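Local coordinates for Alpha/beta hydrolase fold protein (Ochrobactrum, PDB 4G9E) that probably hydrolyses the lactone ring of N-acyl homoserine lactones, the quorum-sensing signals, and here holds the ring-opened N-butanoyl homoserine in its pocket, at residues I39-P42 with Q43-E47; E167-A171 with S172-I176; G247-P250 with F251-A254; A256-D259 with A260-R264. All coordinates share one frame; numbering follows the deposited sequence.

Contact 1 of 4, residues I39-P42 with Q43-E47; sequences IFAP and QLEGE
The short helix 41-45 of the alpha/beta-hydrolase fold starts here, with F40 as its N-cap residue and A41 to E45 forming little more than one turn. The carbonyl of F40 carries the turn: L44 N donates to F40 O at 2.9 Å in a nearly straight bond (176°), and Q43 N adds a weak, bent one to the same oxygen. One step on, E45 N binds A41 O at 2.9 Å. The Q43 chain bends at chi2 (71°), which folds its amide back beside P42 and F40. There Q43 NE2 lies 3.7 Å from P42 CB, while Q43 OE1 comes to the edge of the F40 ring, 4.0 Å from F40 CD1, with amide and ring planes 73° apart. OE1 is buried with no polar partner; NE2, by contrast, is held by D259 OD1 and F251 O. I39 CG2 lies over the centre of one face of the F40 ring, which also meets the ring of F251. L44 turns to the sheet, touching V54 and A56, and reaches F40 only loosely. The aliphatic part of E45 lies along the A41 carbonyl, with E45 CB 3.3 Å from A41 O.

Contact 2 of 4, residues E167-A171 with S172-I176; sequences EPFEA and SLLDI
F169, in the one of its two ring positions described here, meets two leucines of the first turn of helix 171-179: L173 CD1 is 3.5 Å from F169 CD1, and L174 CD2 is 3.5 Å from F169 CZ. The L174 methyl sits at the ring edge, in its plane, and that side chain crosses the phenylalanine at about a right angle; the L173 side chain runs past F169 in the opposite direction. A chi1 of -162° turns the F169 ring away from its own amide nitrogen and carries it forward to the start of the helix. Polar contacts open the turn just beside it. L173 N donates to E170 O at 3.0 Å, arriving well above the carbonyl plane, and A171 O takes weak bonds from L174 N and D175 N. The extended E170 side chain, with CG between the backbone N and the carbonyl carbon (chi1 51°), brings its carboxylate beside S172: E170 OE1 accepts a weak bond from S172 OG at 3.5 Å and a bond from a water, 2.7 Å away, which in turn accepts from S172 N at 3.0 Å. Further out, A161 and R162 of helix 154-165 pack against F169, and C165 of that helix touches L173. The acidic group therefore lies at the amino end of the helix, where the NH of S172 is reached through water, and its negative charge would probably be favoured by the helix dipole.

Contact 3 of 4, residues G247-P250 with F251-A254; sequences GHAP and FREA. With C4L (N-butanoyl-L-homoserine), chain C.
G247 and E253 close a loop that leads from strand 241-243 into helix 250-253: G247 N donates to E253 OE1 at 2.8 Å. Next comes H248, whose NE2 donates to O1 of the bound N-butanoyl-L-homoserine at 2.8 Å, a fairly straight bond (161°) with the oxygen in the plane of the imidazole. The ring reaches from the loop into the pocket, where ND1 is bonded to E219; S102 lies close by, consistent with the Ser-His-acid triad of alpha/beta hydrolases. At A249, the N-cap residue, N donates to the same E253 OE1 at 2.9 Å, and the two NH groups approach that oxygen from opposite faces of the carboxylate. A249 O in turn takes R252 N from above the carbonyl plane and E253 N within it, both at 3.0 Å. The A249 methyl packs on the F251 ring, with A249 CB 3.7 Å from F251 CE2, and on the R252 chain, whose guanidinium goes on to the carbonyls of P168 and C165. P250 starts the helix, its O accepting from A254 N at 2.9 Å. In this conformer of E253, one of two, a single carboxylate oxygen bonds the NH groups of G247 and A249, which would help hold the backbone that carries the imidazole and would probably stabilise the glutamate as an anion.

Contact 4 of 4, residues A256-D259 with A260-R264; sequences AEFD and AYLAR
A263 N donates to D259 O at 2.8 Å, and L262 N to F258 O at 3.0 Å along a nearly straight path (166°): these are the regular bonds of helix 255-270, the long helix that closes the alpha/beta-hydrolase chain. Just before these, A260 N shares its hydrogen between A256 O, at 3.1 Å, and a weaker, more bent approach to E257 O. A water joins two side chains on one flank: it donates to E257 OE1 at 2.7 Å and accepts from Y261 OH at a short 2.5 Å, lying in the plane of the phenol ring. The glutamate is almost fully extended, its CG pointing away from the backbone N (chi1 -172°), which brings its carboxylate within one water of the phenol oxygen four residues on. Beside this bridge the ring of Y261 leans on the helix backbone, with Y261 CD2 3.3 Å from E257 O, and it also meets H241 and I243. On a neighbouring flank F258 and L262 pack obliquely; L262 CD2 comes to 3.7 Å from F258 CE2, while the F258 ring meets F99 edge-to-face and both side chains touch Q43. The side chain of D259, whose polar partner is likewise Q43, touches I48 of helix 47-51, as do L262 and A263. E257 and Y261 are thus coupled through one water rather than directly, while F258 and L262 give the helix its hydrocarbon side.

In the fold
Contacts 1 to 4 follow one another along the chain of this alpha/beta hydrolase, each closing before the next opens. In space contacts 1, 3 and 4 are neighbours, with centres about 12 Å apart in every pairing. Q43 of contact 1 joins F251 of contact 3 to D259 of contact 4, and F251 packs on F258, so helices 41-45, 250-253 and 255-270 pack together beside the sheet. Contact 2 stands at the side, about 23 Å from contact 4 between centres, and touches the others through L173 on I39 and P168 on R252. H248 of the pocket lies just before F251 and R252, through which contact 3 touches contacts 1, 2 and 4.

Contact 1 of 4, residues I39-P42 with Q43-E47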
loop_
_atom_site.group_PDB
_atom_site.type_symbol
_atom_site.label_atom_id
_atom_site.label_comp_id
_atom_site.label_asym_id
_atom_site.label_seq_id
_atom_site.Cartn_x
_atom_site.Cartn_y
_atom_site.Cartn_z
ATOM N N ILE A 39 4.890 9.853 1.384
ATOM C CA ILE A 39 3.625 10.028 2.102
ATOM C C ILE A 39 3.697 9.435 3.511
ATOM O O ILE A 39 2.915 9.794 4.390
ATOM C CB ILE A 39 2.434 9.398 1.307
ATOM C CG1 ILE A 39 1.095 10.037 1.696
ATOM C CG2 ILE A 39 2.384 7.890 1.480
ATOM C CD1 ILE A 39 0.927 11.464 1.234
ATOM N N PHE A 40 4.649 8.530 3.723
ATOM C CA PHE A 40 4.797 7.847 5.006
ATOM C C PHE A 40 5.756 8.557 5.958
ATOM O O PHE A 40 6.238 7.969 6.926
ATOM C CB PHE A 40 5.231 6.398 4.786
ATOM C CG PHE A 40 4.235 5.595 4.001
ATOM C CD1 PHE A 40 2.905 5.541 4.393
ATOM C CD2 PHE A 40 4.619 4.898 2.864
ATOM C CE1 PHE A 40 1.977 4.804 3.680
ATOM C CE2 PHE A 40 3.695 4.158 2.144
ATOM C CZ PHE A 40 2.375 4.105 2.547
ATOM N N ALA A 41 6.011 9.833 5.697
ATOM C CA ALA A 41 6.805 10.657 6.605
ATOM C C ALA A 41 6.477 10.454 8.094
ATOM O O ALA A 41 7.385 10.379 8.914
ATOM C CB ALA A 41 6.679 12.131 6.226
ATOM N N PRO A 42 5.181 10.388 8.464
ATOM C CA PRO A 42 4.912 10.251 9.907
ATOM C C PRO A 42 5.511 8.979 10.512
ATOM O O PRO A 42 5.941 8.988 11.665
ATOM C CB PRO A 42 3.382 10.204 9.978
ATOM C CG PRO A 42 2.927 10.926 8.751
ATOM C CD PRO A 42 3.944 10.589 7.691
ATOM N N GLN A 43 5.528 7.899 9.738
ATOM C CA GLN A 43 6.098 6.642 10.191
ATOM C C GLN A 43 7.612 6.639 10.041
ATOM O O GLN A 43 8.321 6.253 10.968
ATOM C CB GLN A 43 5.463 5.463 9.455
ATOM C CG GLN A 43 4.033 5.186 9.893
ATOM C CD GLN A 43 3.055 6.245 9.424
ATOM O OE1 GLN A 43 3.092 6.658 8.268
ATOM N NE2 GLN A 43 2.179 6.688 10.320
ATOM N N LEU A 44 8.111 7.082 8.891
ATOM C CA LEU A 44 9.552 7.144 8.665
ATOM C C LEU A 44 10.274 7.938 9.744
ATOM O O LEU A 44 11.314 7.519 10.235
ATOM C CB LEU A 44 9.857 7.768 7.303
ATOM C CG LEU A 44 9.636 6.876 6.080
ATOM C CD1 LEU A 44 9.452 7.716 4.825
ATOM C CD2 LEU A 44 10.791 5.893 5.912
ATOM N N GLU A 45 9.715 9.091 10.092
ATOM C CA GLU A 45 10.384 10.057 10.957
ATOM C C GLU A 45 9.948 9.983 12.418
ATOM O O GLU A 45 10.556 10.612 13.283
ATOM C CB GLU A 45 10.137 11.471 10.436
ATOM C CG GLU A 45 10.611 11.701 9.014
ATOM C CD GLU A 45 10.226 13.072 8.493
ATOM O OE1 GLU A 45 9.700 13.883 9.286
ATOM O OE2 GLU A 45 10.444 13.331 7.290
ATOM N N GLY A 46 8.890 9.228 12.688
ATOM C CA GLY A 46 8.343 9.127 14.028
ATOM C C GLY A 46 8.759 7.878 14.776
ATOM O O GLY A 46 9.761 7.242 14.448
ATOM N N GLU A 47 7.954 7.532 15.769
ATOM C CA GLU A 47 8.305 6.450 16.683
ATOM C C GLU A 47 8.459 5.090 15.944
ATOM O O GLU A 47 9.278 4.270 16.314
ATOM C CB GLU A 47 7.260 6.346 17.803
ATOM C CG GLU A 47 7.504 7.415 18.846
ATOM C CD GLU A 47 8.986 7.587 19.224
ATOM O OE1 GLU A 47 9.531 8.663 18.886
ATOM O OE2 GLU A 47 9.632 6.721 19.917
#

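Contact 2 of 4, residues E167-A171 with S172-I176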
loop_
_atom_site.group_PDB
_atom_site.type_symbol
_atom_site.label_atom_id
_atom_site.label_comp_id
_atom_site.label_asym_id
_atom_site.label_seq_id
_atom_site.Cartn_x
_atom_site.Cartn_y
_atom_site.Cartn_z
ATOM N N GLU A 167 -7.064 15.039 5.323
ATOM C CA GLU A 167 -6.532 16.157 6.096
ATOM C C GLU A 167 -5.296 15.735 6.871
ATOM O O GLU A 167 -5.298 14.686 7.505
ATOM C CB GLU A 167 -7.575 16.651 7.099
ATOM C CG GLU A 167 -8.851 17.174 6.485
ATOM C CD GLU A 167 -8.633 18.411 5.639
ATOM O OE1 GLU A 167 -7.567 19.054 5.765
ATOM O OE2 GLU A 167 -9.538 18.741 4.845
ATOM N N PRO A 168 -4.247 16.567 6.876
ATOM C CA PRO A 168 -4.139 17.902 6.289
ATOM C C PRO A 168 -3.625 17.856 4.863
ATOM O O PRO A 168 -2.797 17.032 4.521
ATOM C CB PRO A 168 -3.085 18.566 7.173
ATOM C CG PRO A 168 -2.188 17.447 7.554
ATOM C CD PRO A 168 -3.086 16.258 7.730
ATOM N N PHE A 169 -4.108 18.757 4.025
ATOM C CA PHE A 169 -3.597 18.829 2.675
ATOM C C PHE A 169 -2.434 19.797 2.564
ATOM O O PHE A 169 -2.349 20.766 3.308
ATOM C CB PHE A 169 -4.689 19.230 1.700
ATOM C CG PHE A 169 -4.343 18.916 0.288
ATOM C CD1 PHE A 169 -4.304 17.603 -0.137
ATOM C CD2 PHE A 169 -4.011 19.919 -0.601
ATOM C CE1 PHE A 169 -3.966 17.293 -1.433
ATOM C CE2 PHE A 169 -3.670 19.618 -1.907
ATOM C CZ PHE A 169 -3.650 18.303 -2.322
ATOM N N GLU A 170 -1.516 19.505 1.664
ATOM C CA GLU A 170 -0.560 20.520 1.328
ATOM C C GLU A 170 -0.095 20.397 -0.109
ATOM O O GLU A 170 -0.287 19.350 -0.741
ATOM C CB GLU A 170 0.659 20.490 2.180
ATOM C CG GLU A 170 1.316 19.168 2.301
ATOM C CD GLU A 170 2.484 19.259 3.246
ATOM O OE1 GLU A 170 3.382 19.991 2.936
ATOM O OE2 GLU A 170 2.477 18.676 4.318
ATOM N N ALA A 171 0.583 21.433 -0.590
ATOM C CA ALA A 171 0.906 21.562 -2.002
ATOM C C ALA A 171 1.806 20.454 -2.525
ATOM O O ALA A 171 1.689 20.065 -3.680
ATOM C CB ALA A 171 1.525 22.925 -2.281
ATOM N N SER A 172 2.697 19.941 -1.682
ATOM C CA SER A 172 3.616 18.890 -2.113
ATOM C C SER A 172 2.871 17.653 -2.610
ATOM O O SER A 172 3.392 16.890 -3.425
ATOM C CB SER A 172 4.572 18.508 -0.981
ATOM O OG SER A 172 3.867 17.976 0.125
ATOM N N LEU A 173 1.654 17.456 -2.114
ATOM C CA LEU A 173 0.842 16.320 -2.533
ATOM C C LEU A 173 0.405 16.446 -3.988
ATOM O O LEU A 173 0.309 15.441 -4.699
ATOM C CB LEU A 173 -0.374 16.162 -1.622
ATOM C CG LEU A 173 -0.073 15.965 -0.137
ATOM C CD1 LEU A 173 -1.375 15.851 0.620
ATOM C CD2 LEU A 173 0.793 14.738 0.086
ATOM N N LEU A 174 0.140 17.672 -4.432
ATOM C CA LEU A 174 -0.176 17.908 -5.836
ATOM C C LEU A 174 1.001 17.513 -6.712
ATOM O O LEU A 174 0.815 16.950 -7.787
ATOM C CB LEU A 174 -0.514 19.375 -6.079
ATOM C CG LEU A 174 -1.686 19.962 -5.292
ATOM C CD1 LEU A 174 -1.768 21.463 -5.517
ATOM C CD2 LEU A 174 -2.999 19.282 -5.663
ATOM N N ASP A 175 2.213 17.821 -6.262
ATOM C CA ASP A 175 3.416 17.496 -7.019
ATOM C C ASP A 175 3.565 15.990 -7.187
ATOM O O ASP A 175 3.907 15.504 -8.266
ATOM C CB ASP A 175 4.658 18.057 -6.329
ATOM C CG ASP A 175 4.626 19.565 -6.193
ATOM O OD1 ASP A 175 3.971 20.232 -7.022
ATOM O OD2 ASP A 175 5.264 20.080 -5.254
ATOM N N ILE A 176 3.314 15.255 -6.111
ATOM C CA ILE A 176 3.409 13.803 -6.154
ATOM C C ILE A 176 2.421 13.226 -7.168
ATOM O O ILE A 176 2.799 12.446 -8.044
ATOM C CB ILE A 176 3.176 13.185 -4.758
ATOM C CG1 ILE A 176 4.297 13.601 -3.802
ATOM C CG2 ILE A 176 3.106 11.677 -4.860
ATOM C CD1 ILE A 176 4.036 13.263 -2.341
HETATM O O HOH W 1 3.930 21.352 0.688
#

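Contact 3 of 4, residues G247-P250 with F251-A254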
loop_
_atom_site.group_PDB
_atom_site.type_symbol
_atom_site.label_atom_id
_atom_site.label_comp_id
_atom_site.label_asym_id
_atom_site.label_seq_id
_atom_site.Cartn_x
_atom_site.Cartn_y
_atom_site.Cartn_z
ATOM N N GLY A 247 -10.103 9.118 7.106
ATOM C CA GLY A 247 -10.654 8.586 5.876
ATOM C C GLY A 247 -9.736 7.563 5.240
ATOM O O GLY A 247 -9.466 6.504 5.813
ATOM N N HIS A 248 -9.246 7.884 4.049
ATOM C CA HIS A 248 -8.463 6.941 3.263
ATOM C C HIS A 248 -7.023 6.769 3.747
ATOM O O HIS A 248 -6.381 5.789 3.382
ATOM C CB HIS A 248 -8.430 7.404 1.809
ATOM C CG HIS A 248 -7.954 6.369 0.834
ATOM N ND1 HIS A 248 -8.466 5.087 0.779
ATOM C CD2 HIS A 248 -7.056 6.458 -0.175
ATOM C CE1 HIS A 248 -7.893 4.427 -0.216
ATOM N NE2 HIS A 248 -7.035 5.237 -0.810
ATOM N N ALA A 249 -6.511 7.717 4.529
ATOM C CA ALA A 249 -5.091 7.730 4.860
ATOM C C ALA A 249 -4.868 7.926 6.358
ATOM O O ALA A 249 -4.245 8.907 6.778
ATOM C CB ALA A 249 -4.372 8.812 4.079
ATOM N N PRO A 250 -5.357 6.989 7.184
ATOM C CA PRO A 250 -5.273 7.204 8.633
ATOM C C PRO A 250 -3.843 7.329 9.161
ATOM O O PRO A 250 -3.651 7.920 10.218
ATOM C CB PRO A 250 -5.975 5.976 9.218
ATOM C CG PRO A 250 -5.958 4.948 8.097
ATOM C CD PRO A 250 -6.100 5.763 6.847
ATOM N N PHE A 251 -2.864 6.772 8.453
ATOM C CA PHE A 251 -1.468 6.872 8.863
ATOM C C PHE A 251 -0.962 8.318 8.885
ATOM O O PHE A 251 0.008 8.614 9.575
ATOM C CB PHE A 251 -0.589 6.001 7.960
ATOM C CG PHE A 251 -0.683 6.385 6.519
ATOM C CD1 PHE A 251 0.113 7.404 6.021
ATOM C CD2 PHE A 251 -1.610 5.784 5.673
ATOM C CE1 PHE A 251 0.004 7.806 4.708
ATOM C CE2 PHE A 251 -1.732 6.196 4.358
ATOM C CZ PHE A 251 -0.921 7.204 3.875
ATOM N N ARG A 252 -1.609 9.215 8.136
ATOM C CA ARG A 252 -1.262 10.638 8.195
ATOM C C ARG A 252 -2.367 11.500 8.821
ATOM O O ARG A 252 -2.087 12.556 9.384
ATOM C CB ARG A 252 -0.850 11.189 6.821
ATOM C CG ARG A 252 -1.961 11.215 5.777
ATOM C CD ARG A 252 -1.462 11.609 4.367
ATOM N NE ARG A 252 -0.746 12.882 4.389
ATOM C CZ ARG A 252 -1.341 14.072 4.397
ATOM N NH1 ARG A 252 -2.666 14.152 4.331
ATOM N NH2 ARG A 252 -0.611 15.182 4.471
ATOM N N GLU A 253 -3.616 11.047 8.725
ATOM C CA GLU A 253 -4.757 11.777 9.266
ATOM C C GLU A 253 -4.853 11.620 10.782
ATOM O O GLU A 253 -5.271 12.542 11.488
ATOM C CB GLU A 253 -6.052 11.285 8.611
ATOM C CG GLU A 253 -6.168 11.590 7.121
ATOM C CD GLU A 253 -7.331 10.867 6.454
ATOM O OE1 GLU A 253 -7.400 9.625 6.526
ATOM O OE2 GLU A 253 -8.183 11.545 5.847
ATOM N N ALA A 254 -4.478 10.442 11.269
ATOM C CA ALA A 254 -4.543 10.121 12.685
ATOM C C ALA A 254 -3.326 9.293 13.072
ATOM O O ALA A 254 -3.453 8.121 13.435
ATOM C CB ALA A 254 -5.808 9.352 12.980
HETATM O O1 C4L C . -5.523 5.151 -3.157
HETATM C C4 C4L C . -5.438 4.199 -3.969
HETATM O O2 C4L C . -4.396 3.527 -4.136
HETATM C C3 C4L C . -6.637 3.846 -4.818
HETATM C C2 C4L C . -7.947 4.274 -4.143
HETATM C C1 C4L C . -9.096 4.383 -5.132
HETATM O O3 C4L C . -8.914 5.531 -5.975
HETATM N N1 C4L C . -6.722 2.407 -5.093
HETATM C C5 C4L C . -6.418 1.886 -6.285
HETATM O O4 C4L C . -6.062 2.557 -7.245
HETATM C C6 C4L C . -6.550 0.386 -6.425
HETATM C C7 C4L C . -7.320 0.064 -7.701
HETATM C C8 C4L C . -8.759 0.563 -7.657
#

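Contact 4 of 4, residues A256-D259 with A260-R264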
loop_
_atom_site.group_PDB
_atom_site.type_symbol
_atom_site.label_atom_id
_atom_site.label_comp_id
_atom_site.label_asym_id
_atom_site.label_seq_id
_atom_site.Cartn_x
_atom_site.Cartn_y
_atom_site.Cartn_z
ATOM N N ALA A 256 -1.124 8.943 15.562
ATOM C CA ALA A 256 -0.958 8.271 16.843
ATOM C C ALA A 256 -1.843 7.035 16.950
ATOM O O ALA A 256 -1.388 5.984 17.409
ATOM C CB ALA A 256 -1.241 9.225 17.982
ATOM N N GLU A 257 -3.103 7.157 16.547
ATOM C CA GLU A 257 -4.011 6.020 16.612
ATOM C C GLU A 257 -3.623 4.928 15.616
ATOM O O GLU A 257 -3.628 3.736 15.941
ATOM C CB GLU A 257 -5.458 6.453 16.398
ATOM C CG GLU A 257 -6.447 5.333 16.648
ATOM C CD GLU A 257 -7.856 5.827 16.876
ATOM O OE1 GLU A 257 -8.782 4.996 16.828
ATOM O OE2 GLU A 257 -8.036 7.039 17.108
ATOM N N PHE A 258 -3.276 5.331 14.400
ATOM C CA PHE A 258 -2.826 4.368 13.408
ATOM C C PHE A 258 -1.555 3.653 13.882
ATOM O O PHE A 258 -1.435 2.431 13.773
ATOM C CB PHE A 258 -2.578 5.054 12.066
ATOM C CG PHE A 258 -1.935 4.145 11.054
ATOM C CD1 PHE A 258 -2.697 3.283 10.282
ATOM C CD2 PHE A 258 -0.556 4.111 10.924
ATOM C CE1 PHE A 258 -2.084 2.420 9.378
ATOM C CE2 PHE A 258 0.062 3.257 10.041
ATOM C CZ PHE A 258 -0.699 2.415 9.263
ATOM N N ASP A 259 -0.607 4.424 14.405
ATOM C CA ASP A 259 0.667 3.869 14.840
ATOM C C ASP A 259 0.488 2.873 15.977
ATOM O O ASP A 259 1.284 1.948 16.106
ATOM C CB ASP A 259 1.642 4.967 15.279
ATOM C CG ASP A 259 2.227 5.751 14.118
ATOM O OD1 ASP A 259 2.067 5.344 12.950
ATOM O OD2 ASP A 259 2.881 6.783 14.397
ATOM N N ALA A 260 -0.528 3.060 16.817
ATOM C CA ALA A 260 -0.809 2.075 17.858
ATOM C C ALA A 260 -1.079 0.706 17.226
ATOM O O ALA A 260 -0.545 -0.312 17.673
ATOM C CB ALA A 260 -1.988 2.519 18.720
ATOM N N TYR A 261 -1.915 0.678 16.198
ATOM C CA TYR A 261 -2.177 -0.575 15.499
ATOM C C TYR A 261 -0.930 -1.120 14.806
ATOM O O TYR A 261 -0.623 -2.304 14.911
ATOM C CB TYR A 261 -3.285 -0.405 14.461
ATOM C CG TYR A 261 -4.659 -0.235 15.044
ATOM C CD1 TYR A 261 -5.342 -1.310 15.597
ATOM C CD2 TYR A 261 -5.288 1.001 15.031
ATOM C CE1 TYR A 261 -6.611 -1.155 16.130
ATOM C CE2 TYR A 261 -6.556 1.162 15.555
ATOM C CZ TYR A 261 -7.212 0.079 16.100
ATOM O OH TYR A 261 -8.471 0.231 16.629
ATOM N N LEU A 262 -0.229 -0.268 14.063
ATOM C CA LEU A 262 0.915 -0.726 13.297
ATOM C C LEU A 262 2.014 -1.251 14.217
ATOM O O LEU A 262 2.578 -2.310 13.960
ATOM C CB LEU A 262 1.431 0.392 12.394
ATOM C CG LEU A 262 2.653 0.043 11.543
ATOM C CD1 LEU A 262 2.402 -1.188 10.675
ATOM C CD2 LEU A 262 3.078 1.245 10.708
ATOM N N ALA A 263 2.322 -0.510 15.279
ATOM C CA ALA A 263 3.342 -0.953 16.220
ATOM C C ALA A 263 2.974 -2.287 16.864
ATOM O O ALA A 263 3.826 -3.167 17.029
ATOM C CB ALA A 263 3.582 0.107 17.292
ATOM N N ARG A 264 1.716 -2.429 17.262
ATOM C CA ARG A 264 1.281 -3.656 17.911
ATOM C C ARG A 264 1.369 -4.830 16.939
ATOM O O ARG A 264 1.807 -5.918 17.305
ATOM C CB ARG A 264 -0.125 -3.514 18.494
ATOM C CG ARG A 264 -0.518 -4.658 19.411
ATOM C CD ARG A 264 -1.770 -4.330 20.198
ATOM N NE ARG A 264 -2.996 -4.222 19.405
ATOM C CZ ARG A 264 -3.684 -3.098 19.223
ATOM N NH1 ARG A 264 -4.815 -3.124 18.534
ATOM N NH2 ARG A 264 -3.253 -1.949 19.725
HETATM O O HOH W 2 -9.728 2.435 16.533
#